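Side-chain contacts in 3-ketosteroid-delta4-5alpha-dehydrogenase (Rhodococcus jostii, PDB 4AT2), which is an FAD-dependent oxidoreductase of steroid catabolism that probably introduces the C4–C5 double bond into 3-keto-5alpha-steroids: residues A[49-52]-A[53-56]; A[429-432]-A[433-437]; A[118-122]-A[123-127]; A[318-322]-A[323-327]. All blocks are in the same frame, centred on the assembly; numbering follows the deposited sequence. Where two conformers were deposited one is given.

Contact 1. Residues A[49-52]-A[53-56]; sequences YGIA and GVAA. With FAD (flavin-adenine dinucleotide), chain D.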
loop_
_atom_site.group_PDB
_atom_site.type_symbol
_atom_site.label_atom_id
_atom_site.label_comp_id
_atom_site.label_asym_id
_atom_site.label_seq_id
_atom_site.Cartn_x
_atom_site.Cartn_y
_atom_site.Cartn_z
ATOM N N TYR A 49 10.463 -4.501 25.859
ATOM C CA TYR A 49 9.885 -3.955 27.085
ATOM C C TYR A 49 9.252 -2.578 26.850
ATOM O O TYR A 49 9.598 -1.591 27.518
ATOM C CB TYR A 49 10.966 -3.873 28.169
ATOM C CG TYR A 49 10.479 -3.964 29.601
ATOM C CD1 TYR A 49 9.138 -3.724 29.937
ATOM C CD2 TYR A 49 11.375 -4.251 30.631
ATOM C CE1 TYR A 49 8.705 -3.801 31.250
ATOM C CE2 TYR A 49 10.950 -4.327 31.946
ATOM C CZ TYR A 49 9.619 -4.098 32.249
ATOM O OH TYR A 49 9.193 -4.166 33.556
ATOM N N GLY A 50 8.338 -2.522 25.889
ATOM C CA GLY A 50 7.530 -1.325 25.637
ATOM C C GLY A 50 6.109 -1.602 26.083
ATOM O O GLY A 50 5.886 -2.424 26.966
ATOM N N ILE A 51 5.133 -0.941 25.467
ATOM C CA ILE A 51 3.751 -1.064 25.945
ATOM C C ILE A 51 3.181 -2.473 25.797
ATOM O O ILE A 51 2.561 -2.995 26.728
ATOM C CB ILE A 51 2.790 -0.008 25.319
ATOM C CG1 ILE A 51 1.400 -0.107 25.953
ATOM C CG2 ILE A 51 2.676 -0.162 23.810
ATOM C CD1 ILE A 51 1.430 0.098 27.461
ATOM N N ALA A 52 3.397 -3.086 24.633
ATOM C CA ALA A 52 2.858 -4.413 24.371
ATOM C C ALA A 52 3.505 -5.414 25.316
ATOM O O ALA A 52 2.827 -6.264 25.890
ATOM C CB ALA A 52 3.112 -4.816 22.935
ATOM N N GLY A 53 4.818 -5.287 25.479
ATOM C CA GLY A 53 5.567 -6.208 26.326
ATOM C C GLY A 53 5.169 -6.144 27.784
ATOM O O GLY A 53 4.957 -7.187 28.417
ATOM N N VAL A 54 5.044 -4.930 28.325
ATOM C CA VAL A 54 4.715 -4.807 29.754
ATOM C C VAL A 54 3.294 -5.311 30.034
ATOM O O VAL A 54 3.071 -6.009 31.030
ATOM C CB VAL A 54 4.994 -3.399 30.327
ATOM C CG1 VAL A 54 4.004 -2.367 29.798
ATOM C CG2 VAL A 54 5.009 -3.439 31.858
ATOM N N ALA A 55 2.357 -5.019 29.128
ATOM C CA ALA A 55 0.979 -5.489 29.275
ATOM C C ALA A 55 0.908 -7.013 29.243
ATOM O O ALA A 55 0.185 -7.623 30.052
ATOM C CB ALA A 55 0.072 -4.883 28.202
ATOM N N ALA A 56 1.666 -7.623 28.328
ATOM C CA ALA A 56 1.747 -9.082 28.233
ATOM C C ALA A 56 2.316 -9.656 29.521
ATOM O O ALA A 56 1.807 -10.651 30.040
ATOM C CB ALA A 56 2.599 -9.509 27.047
HETATM P PA FAD D . 8.021 0.046 21.876
HETATM O O1A FAD D . 7.253 0.776 22.907
HETATM O O2A FAD D . 9.017 0.780 21.081
HETATM O O5B FAD D . 8.743 -1.193 22.589
HETATM C C5B FAD D . 9.522 -2.125 21.832
HETATM C C4B FAD D . 10.746 -2.533 22.670
HETATM O O4B FAD D . 11.384 -3.588 21.919
HETATM C C3B FAD D . 11.745 -1.371 22.746
HETATM O O3B FAD D . 12.100 -1.138 24.132
HETATM C C2B FAD D . 12.937 -1.855 21.912
HETATM O O2B FAD D . 14.185 -1.356 22.462
HETATM C C1B FAD D . 12.825 -3.372 22.053
HETATM N N9A FAD D . 13.475 -4.129 20.961
HETATM C C8A FAD D . 13.600 -3.803 19.669
HETATM N N7A FAD D . 14.248 -4.789 19.052
HETATM C C5A FAD D . 14.521 -5.748 19.958
HETATM C C6A FAD D . 15.148 -6.949 19.902
HETATM N N6A FAD D . 15.628 -7.374 18.733
HETATM N N1A FAD D . 15.294 -7.724 20.990
HETATM C C2A FAD D . 14.789 -7.309 22.213
HETATM N N3A FAD D . 14.150 -6.074 22.263
HETATM C C4A FAD D . 14.036 -5.327 21.134
HETATM N N1 FAD D . 1.057 6.244 19.562
HETATM C C2 FAD D . -0.106 6.359 20.300
HETATM O O2 FAD D . -0.944 5.470 20.237
HETATM N N3 FAD D . -0.317 7.482 21.114
HETATM C C4 FAD D . 0.627 8.510 21.155
HETATM O O4 FAD D . 0.400 9.489 21.870
HETATM C C4X FAD D . 1.801 8.394 20.401
HETATM N N5 FAD D . 2.728 9.383 20.399
HETATM C C5X FAD D . 3.727 9.353 19.494
HETATM C C6 FAD D . 4.538 10.476 19.303
HETATM C C7 FAD D . 5.587 10.451 18.380
HETATM C C7M FAD D . 6.372 11.611 18.231
HETATM C C8 FAD D . 5.825 9.285 17.622
HETATM C C8M FAD D . 6.869 9.188 16.679
HETATM C C9 FAD D . 5.019 8.162 17.824
HETATM C C9A FAD D . 3.957 8.198 18.739
HETATM N N10 FAD D . 3.150 7.123 18.915
HETATM C C10 FAD D . 2.013 7.264 19.610
HETATM C "C1'" FAD D . 3.508 5.763 18.434
HETATM C "C2'" FAD D . 3.902 4.878 19.626
HETATM O "O2'" FAD D . 4.907 5.595 20.345
HETATM C "C3'" FAD D . 4.465 3.528 19.152
HETATM O "O3'" FAD D . 3.810 3.059 17.960
HETATM C "C4'" FAD D . 4.315 2.485 20.271
HETATM O "O4'" FAD D . 4.978 2.986 21.442
HETATM C "C5'" FAD D . 4.949 1.154 19.859
HETATM O "O5'" FAD D . 4.709 0.193 20.905
HETATM P P FAD D . 5.522 -1.199 20.923
HETATM O O1P FAD D . 5.286 -1.946 19.683
HETATM O O2P FAD D . 5.266 -1.846 22.253
HETATM O O3P FAD D . 7.061 -0.683 20.770
HETATM O O HOH W 1 6.613 -3.747 23.791
#
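FAD O2P is gripped by the first turn of helix 51-62: Ala52 N donates to it at 3.3 Å in a nearly straight bond (173°), and a water donates to it at 2.8 Å. That water in turn accepts from Gly53 N at 2.9 Å and, weakly, from Gly50 N, so both segments reach the phosphate. Gly50 and Gly53 fit the GxGxxG fingerprint of a Rossmann-type beta-alpha-beta unit, in which strand 45-47 leads through a tight turn into the helix and backbone amides face the pyrophosphate. The close fit shows at Gly50, the N-cap residue, whose CA is 3.3 Å from FAD O5B. Thr80 OG1 takes the N-H of Ile51 and also bonds FAD. Regular helical bonds follow, led by Val54 N to Gly50 O at 3.0 Å. Behind the turn, the Tyr49 ring offers its edge to Val54, with CB of the valine lying in the ring plane. Leu208 of helix 202-214 covers Ile51 and Val54. With chi1 of 71°, Val54 tucks CG1 against the Gly50 and Ile51 carbonyl oxygens, while CG2 is turned toward the tyrosine and lies 3.8 Å from Tyr49 CE1.

Contact 2. Residues A[429-432]-A[433-437]; sequences KPIG and TPVAA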
loop_
_atom_site.group_PDB
_atom_site.type_symbol
_atom_site.label_atom_id
_atom_site.label_comp_id
_atom_site.label_asym_id
_atom_site.label_seq_id
_atom_site.Cartn_x
_atom_site.Cartn_y
_atom_site.Cartn_z
ATOM N N LYS A 429 -15.244 31.287 7.603
ATOM C CA LYS A 429 -15.533 32.694 7.349
ATOM C C LYS A 429 -14.643 33.131 6.196
ATOM O O LYS A 429 -13.635 32.466 5.928
ATOM C CB LYS A 429 -15.307 33.558 8.596
ATOM C CG LYS A 429 -13.874 33.601 9.085
ATOM C CD LYS A 429 -13.782 34.580 10.248
ATOM C CE LYS A 429 -12.372 34.682 10.794
ATOM N NZ LYS A 429 -12.401 35.703 11.880
ATOM N N PRO A 430 -15.018 34.206 5.489
ATOM C CA PRO A 430 -14.204 34.586 4.338
ATOM C C PRO A 430 -12.755 34.886 4.693
ATOM O O PRO A 430 -12.458 35.396 5.783
ATOM C CB PRO A 430 -14.896 35.852 3.821
ATOM C CG PRO A 430 -16.329 35.672 4.230
ATOM C CD PRO A 430 -16.248 35.022 5.585
ATOM N N ILE A 431 -11.867 34.531 3.775
ATOM C CA ILE A 431 -10.471 34.930 3.882
ATOM C C ILE A 431 -10.357 36.391 3.476
ATOM O O ILE A 431 -10.775 36.777 2.372
ATOM C CB ILE A 431 -9.569 34.064 2.991
ATOM C CG1 ILE A 431 -9.708 32.594 3.375
ATOM C CG2 ILE A 431 -8.112 34.508 3.111
ATOM C CD1 ILE A 431 -9.072 31.670 2.376
ATOM N N GLY A 432 -9.815 37.204 4.382
ATOM C CA GLY A 432 -9.646 38.635 4.146
ATOM C C GLY A 432 -8.284 39.012 3.592
ATOM O O GLY A 432 -7.572 38.182 3.000
ATOM N N THR A 433 -7.928 40.281 3.785
ATOM C CA THR A 433 -6.643 40.820 3.335
ATOM C C THR A 433 -6.056 41.709 4.444
ATOM O O THR A 433 -6.804 42.209 5.285
ATOM C CB THR A 433 -6.793 41.636 2.034
ATOM O OG1 THR A 433 -7.728 42.699 2.248
ATOM C CG2 THR A 433 -7.258 40.751 0.862
ATOM N N PRO A 434 -4.719 41.876 4.495
ATOM C CA PRO A 434 -3.702 41.235 3.670
ATOM C C PRO A 434 -3.723 39.736 3.908
ATOM O O PRO A 434 -4.273 39.262 4.918
ATOM C CB PRO A 434 -2.377 41.829 4.177
ATOM C CG PRO A 434 -2.738 42.931 5.101
ATOM C CD PRO A 434 -4.121 42.658 5.597
ATOM N N VAL A 435 -3.148 38.999 2.967
ATOM C CA VAL A 435 -3.233 37.552 2.971
ATOM C C VAL A 435 -1.820 36.992 2.896
ATOM O O VAL A 435 -0.940 37.592 2.272
ATOM C CB VAL A 435 -4.177 37.058 1.825
ATOM C CG1 VAL A 435 -3.689 37.505 0.445
ATOM C CG2 VAL A 435 -4.442 35.557 1.908
ATOM N N ALA A 436 -1.603 35.862 3.560
ATOM C CA ALA A 436 -0.290 35.221 3.608
ATOM C C ALA A 436 -0.387 33.763 3.168
ATOM O O ALA A 436 -1.463 33.174 3.180
ATOM C CB ALA A 436 0.268 35.302 5.016
ATOM N N ALA A 437 0.742 33.188 2.770
ATOM C CA ALA A 437 0.798 31.757 2.490
ATOM C C ALA A 437 1.987 31.135 3.197
ATOM O O ALA A 437 3.114 31.643 3.125
ATOM C CB ALA A 437 0.859 31.488 0.995
#
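The flat groups where Gly432 meets Val435 are peptides, with no aromatic ring or charged plane among them: the Gly432 carbonyl brings its O to 3.8 Å from Val435 CB, and the next peptide, between Thr433 and Pro434, is cis. Thr433 and Pro434 both have extended backbone torsions, and the chain folds back around them in the manner of a type VIb turn, bringing Gly432 CA within 6.6 Å of Val435 CA. Across the mouth of this bend, Ile431 CG2 approaches Val435 CG2 at 4.0 Å in the conformer described here, one of two for the isoleucine; the touch may not hold in the other. Both methyls lie anti to their own backbone N, which follows from chi1 of -58° in Ile431 and 59° in Val435, and the two side chains slant past each other. Thr433 lies on the exposed side of the bend. Fixed points come from outside: Asp360 OD2 accepts from Gly432 N and Asn410 OD1 from Ile431 N, while Val435 enters the antiparallel sheet by backbone bonding to Ala385. No hydrogen bond spans the two segments; the cis peptide shapes the bend that leads into strand 435-439, and polar partners from neighbouring elements help to hold it.

Contact 3. Residues A[118-122]-A[123-127]; sequences PGADE and EKITD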
loop_
_atom_site.group_PDB
_atom_site.type_symbol
_atom_site.label_atom_id
_atom_site.label_comp_id
_atom_site.label_asym_id
_atom_site.label_seq_id
_atom_site.Cartn_x
_atom_site.Cartn_y
_atom_site.Cartn_z
ATOM N N PRO A 118 -8.838 1.614 4.192
ATOM C CA PRO A 118 -9.806 0.580 3.815
ATOM C C PRO A 118 -9.353 -0.817 4.221
ATOM O O PRO A 118 -8.180 -1.023 4.542
ATOM C CB PRO A 118 -9.888 0.717 2.287
ATOM C CG PRO A 118 -8.586 1.310 1.885
ATOM C CD PRO A 118 -8.143 2.189 3.023
ATOM N N GLY A 119 -10.289 -1.763 4.233
ATOM C CA GLY A 119 -9.974 -3.146 4.550
ATOM C C GLY A 119 -9.574 -3.387 5.994
ATOM O O GLY A 119 -8.829 -4.322 6.286
ATOM N N ALA A 120 -10.070 -2.556 6.907
ATOM C CA ALA A 120 -9.808 -2.765 8.337
ATOM C C ALA A 120 -10.350 -4.114 8.819
ATOM O O ALA A 120 -11.351 -4.619 8.305
ATOM C CB ALA A 120 -10.405 -1.629 9.158
ATOM N N ASP A 121 -9.666 -4.688 9.803
ATOM C CA ASP A 121 -10.007 -6.007 10.344
ATOM C C ASP A 121 -11.247 -5.880 11.226
ATOM O O ASP A 121 -11.148 -5.446 12.370
ATOM C CB ASP A 121 -8.806 -6.524 11.154
ATOM C CG ASP A 121 -8.987 -7.947 11.660
ATOM O OD1 ASP A 121 -10.132 -8.391 11.883
ATOM O OD2 ASP A 121 -7.954 -8.619 11.867
ATOM N N GLU A 122 -12.410 -6.258 10.695
ATOM C CA GLU A 122 -13.658 -6.027 11.412
ATOM C C GLU A 122 -13.723 -6.825 12.719
ATOM O O GLU A 122 -14.166 -6.311 13.753
ATOM C CB GLU A 122 -14.881 -6.318 10.532
ATOM C CG GLU A 122 -16.171 -5.806 11.164
ATOM C CD GLU A 122 -17.418 -6.101 10.355
ATOM O OE1 GLU A 122 -17.310 -6.556 9.189
ATOM O OE2 GLU A 122 -18.516 -5.874 10.900
ATOM N N GLU A 123 -13.271 -8.072 12.677
ATOM C CA GLU A 123 -13.247 -8.892 13.887
ATOM C C GLU A 123 -12.417 -8.221 14.980
ATOM O O GLU A 123 -12.855 -8.131 16.128
ATOM C CB GLU A 123 -12.709 -10.302 13.602
ATOM C CG GLU A 123 -12.733 -11.214 14.824
ATOM C CD GLU A 123 -11.891 -12.478 14.671
ATOM O OE1 GLU A 123 -11.034 -12.564 13.776
ATOM O OE2 GLU A 123 -12.073 -13.404 15.479
ATOM N N LYS A 124 -11.213 -7.772 14.624
ATOM C CA LYS A 124 -10.313 -7.163 15.607
ATOM C C LYS A 124 -10.874 -5.853 16.146
ATOM O O LYS A 124 -10.890 -5.636 17.350
ATOM C CB LYS A 124 -8.904 -6.946 15.033
ATOM C CG LYS A 124 -7.861 -6.657 16.109
ATOM C CD LYS A 124 -6.447 -6.487 15.550
ATOM C CE LYS A 124 -6.000 -7.766 14.857
ATOM N NZ LYS A 124 -4.630 -8.194 15.229
ATOM N N ILE A 125 -11.334 -4.980 15.251
ATOM C CA ILE A 125 -11.914 -3.711 15.691
ATOM C C ILE A 125 -13.136 -3.927 16.588
ATOM O O ILE A 125 -13.251 -3.277 17.631
ATOM C CB ILE A 125 -12.174 -2.755 14.513
ATOM C CG1 ILE A 125 -10.818 -2.193 14.037
ATOM C CG2 ILE A 125 -13.114 -1.626 14.923
ATOM C CD1 ILE A 125 -10.879 -1.362 12.769
ATOM N N THR A 126 -14.009 -4.860 16.210
ATOM C CA THR A 126 -15.203 -5.173 17.021
ATOM C C THR A 126 -14.788 -5.594 18.432
ATOM O O THR A 126 -15.296 -5.067 19.438
ATOM C CB THR A 126 -16.093 -6.248 16.351
ATOM O OG1 THR A 126 -16.453 -5.803 15.042
ATOM C CG2 THR A 126 -17.386 -6.474 17.144
ATOM N N ASP A 127 -13.831 -6.512 18.487
ATOM C CA ASP A 127 -13.280 -7.014 19.734
ATOM C C ASP A 127 -12.661 -5.888 20.589
ATOM O O ASP A 127 -12.919 -5.789 21.786
ATOM C CB ASP A 127 -12.244 -8.088 19.388
ATOM C CG ASP A 127 -11.535 -8.625 20.592
ATOM O OD1 ASP A 127 -12.187 -9.300 21.410
ATOM O OD2 ASP A 127 -10.316 -8.409 20.697
HETATM O O HOH W 2 -9.167 -10.742 13.479
#
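Asp121 turns its carboxylate back over the start of helix 122-130, and OD1 accepts from Lys124 N at 3.0 Å with an N-H...O angle of 167°. The amide comes from above the carboxylate plane. With CG anti to the backbone N (chi1 -175°), the carboxylate also lies against the lysine, Asp121 CG being 3.5 Å from Lys124 CB, and the two side chains cross at about a right angle. At the next residue, Glu122 O receives two donors from Thr126, one turn on, from opposite faces of its plane: Thr126 N at 2.9 Å and the hydroxyl Thr126 OG1 at 2.7 Å. On the buried side, Ala120 CB meets Ile125 CD1 at 3.7 Å, the methyl pair that straddles the cap. A water lies 2.9 Å from Asp121 OD2 and 2.6 Å from Glu123 OE1, where it probably eases the approach of two like charges. Farther out, Lys109 of helix 105-115 pairs with Glu122 OE2 in a salt bridge and donates to Thr126 OG1. Lys124 bends away, its NZ bonded to Ser479 O and its cation set on the Tyr498 ring. Acceptor at the N-cap, bonded to the amide three residues later, and an apolar pair from the residue before the cap to the fourth helical residue together make an N-cap with a hydrophobic staple.

Contact 4. Residues A[318-322]-A[323-327]; sequences QLIVR and GILVN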
loop_
_atom_site.group_PDB
_atom_site.type_symbol
_atom_site.label_atom_id
_atom_site.label_comp_id
_atom_site.label_asym_id
_atom_site.label_seq_id
_atom_site.Cartn_x
_atom_site.Cartn_y
_atom_site.Cartn_z
ATOM N N GLN A 318 -3.665 25.072 15.356
ATOM C CA GLN A 318 -4.401 26.314 15.602
ATOM C C GLN A 318 -4.238 27.306 14.447
ATOM O O GLN A 318 -5.103 28.150 14.235
ATOM C CB GLN A 318 -3.975 26.961 16.929
ATOM C CG GLN A 318 -4.305 26.107 18.161
ATOM C CD GLN A 318 -5.669 26.407 18.766
ATOM O OE1 GLN A 318 -6.631 26.689 18.058
ATOM N NE2 GLN A 318 -5.749 26.354 20.097
ATOM N N LEU A 319 -3.131 27.204 13.713
ATOM C CA LEU A 319 -2.960 27.990 12.480
ATOM C C LEU A 319 -3.780 27.372 11.350
ATOM O O LEU A 319 -4.541 28.073 10.656
ATOM C CB LEU A 319 -1.486 28.067 12.067
ATOM C CG LEU A 319 -0.574 28.829 13.036
ATOM C CD1 LEU A 319 0.875 28.650 12.618
ATOM C CD2 LEU A 319 -0.950 30.297 13.077
ATOM N N ILE A 320 -3.615 26.061 11.170
ATOM C CA ILE A 320 -4.261 25.337 10.069
ATOM C C ILE A 320 -5.771 25.597 10.049
ATOM O O ILE A 320 -6.351 25.896 8.999
ATOM C CB ILE A 320 -3.973 23.811 10.149
ATOM C CG1 ILE A 320 -2.471 23.534 9.984
ATOM C CG2 ILE A 320 -4.748 23.036 9.090
ATOM C CD1 ILE A 320 -2.080 22.105 10.295
ATOM N N VAL A 321 -6.405 25.491 11.218
ATOM C CA VAL A 321 -7.864 25.569 11.301
ATOM C C VAL A 321 -8.429 26.944 10.920
ATOM O O VAL A 321 -9.608 27.059 10.589
ATOM C CB VAL A 321 -8.367 25.106 12.693
ATOM C CG1 VAL A 321 -8.220 26.218 13.731
ATOM C CG2 VAL A 321 -9.798 24.606 12.612
ATOM N N ARG A 322 -7.580 27.971 10.936
ATOM C CA ARG A 322 -8.001 29.336 10.657
ATOM C C ARG A 322 -7.700 29.802 9.232
ATOM O O ARG A 322 -7.962 30.949 8.883
ATOM C CB ARG A 322 -7.371 30.296 11.680
ATOM C CG ARG A 322 -7.961 30.138 13.067
ATOM C CD ARG A 322 -7.174 30.924 14.112
ATOM N NE ARG A 322 -7.918 30.932 15.366
ATOM C CZ ARG A 322 -7.895 29.956 16.276
ATOM N NH1 ARG A 322 -7.117 28.881 16.126
ATOM N NH2 ARG A 322 -8.663 30.072 17.356
ATOM N N GLY A 323 -7.160 28.911 8.405
ATOM C CA GLY A 323 -6.957 29.231 6.997
ATOM C C GLY A 323 -7.551 28.166 6.094
ATOM O O GLY A 323 -8.378 27.347 6.528
ATOM N N ILE A 324 -7.126 28.168 4.832
ATOM C CA ILE A 324 -7.425 27.048 3.946
ATOM C C ILE A 324 -6.146 26.414 3.436
ATOM O O ILE A 324 -5.174 27.109 3.102
ATOM C CB ILE A 324 -8.348 27.436 2.774
ATOM C CG1 ILE A 324 -7.747 28.568 1.923
ATOM C CG2 ILE A 324 -9.703 27.857 3.324
ATOM C CD1 ILE A 324 -8.437 28.732 0.578
ATOM N N LEU A 325 -6.144 25.086 3.397
ATOM C CA LEU A 325 -5.034 24.363 2.794
ATOM C C LEU A 325 -5.292 24.201 1.307
ATOM O O LEU A 325 -6.379 23.808 0.903
ATOM C CB LEU A 325 -4.868 22.982 3.435
ATOM C CG LEU A 325 -4.252 22.989 4.832
ATOM C CD1 LEU A 325 -4.435 21.624 5.474
ATOM C CD2 LEU A 325 -2.779 23.410 4.815
ATOM N N VAL A 326 -4.297 24.532 0.496
ATOM C CA VAL A 326 -4.400 24.273 -0.932
ATOM C C VAL A 326 -3.255 23.390 -1.388
ATOM O O VAL A 326 -2.181 23.408 -0.795
ATOM C CB VAL A 326 -4.495 25.566 -1.785
ATOM C CG1 VAL A 326 -5.757 26.345 -1.412
ATOM C CG2 VAL A 326 -3.228 26.417 -1.678
ATOM N N ASN A 327 -3.498 22.594 -2.427
ATOM C CA ASN A 327 -2.448 21.763 -2.996
ATOM C C ASN A 327 -1.574 22.548 -3.991
ATOM O O ASN A 327 -1.664 23.780 -4.073
ATOM C CB ASN A 327 -3.079 20.503 -3.611
ATOM C CG ASN A 327 -3.989 20.809 -4.786
ATOM O OD1 ASN A 327 -3.971 21.909 -5.350
ATOM N ND2 ASN A 327 -4.786 19.817 -5.178
#
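A type I beta turn from Ile320 to Gly323 takes the chain from helix 317-320 into strand 324-326. It is closed by Gly323 N donating to Ile320 O at 3.2 Å; the N-H points straight at the oxygen (166°) but comes from above the carbonyl plane. Ile320, which opens the turn, and Leu325, two residues beyond it, meet at a slant: Ile320 CG2 touches Leu325 CD1 at 3.9 Å in the conformer described here, one of two for the isoleucine, and may not do so in the other. The Ile320 side chain lies about 9 Å from the bound androstenedione. Ile343 of helix 340-350 packs on both residues. Strand 324-326 is an outermost strand of the antiparallel sheet, where Ile324 and Val326 bond by their backbones to Ile358 and Phe356 of strand 356-360. On the other flank of the turn, Arg322 CB stays near Gly323 N while the chain, extended from CG to NE, runs back along the helix. There NH1 holds two oxygens of one residue, Gln318 O at 2.9 Å and Gln318 OE1 at 3.0 Å. Both lie in the guanidinium plane; NH1 sits on a lone pair of the backbone oxygen but above the amide plane of the side-chain one. NE forms a salt bridge with Glu366, so the guanidinium is fixed from two directions, and Gln318 NE2 is engaged in turn by Thr371 O and Glu153 OE1.

Contacts 1 and 4 are buried, contact 3 partly so, and contact 2 lies at the surface. Contacts 1 and 3 both start a helix: in contact 1 backbone amides and a water serve a cofactor phosphate, whereas in contact 3 a carboxylate caps the helix itself. Contacts 2 and 4 each lead into a strand of the same four-stranded antiparallel sheet, one by a cis-proline bend and the other by a type I turn; their centres are about 11 Å apart, and Ile431 packs on Ile324. Contact 1 lies across the chain's centre from both, its centre about 48 Å from that of contact 2, at the cofactor-binding Rossmann-type unit.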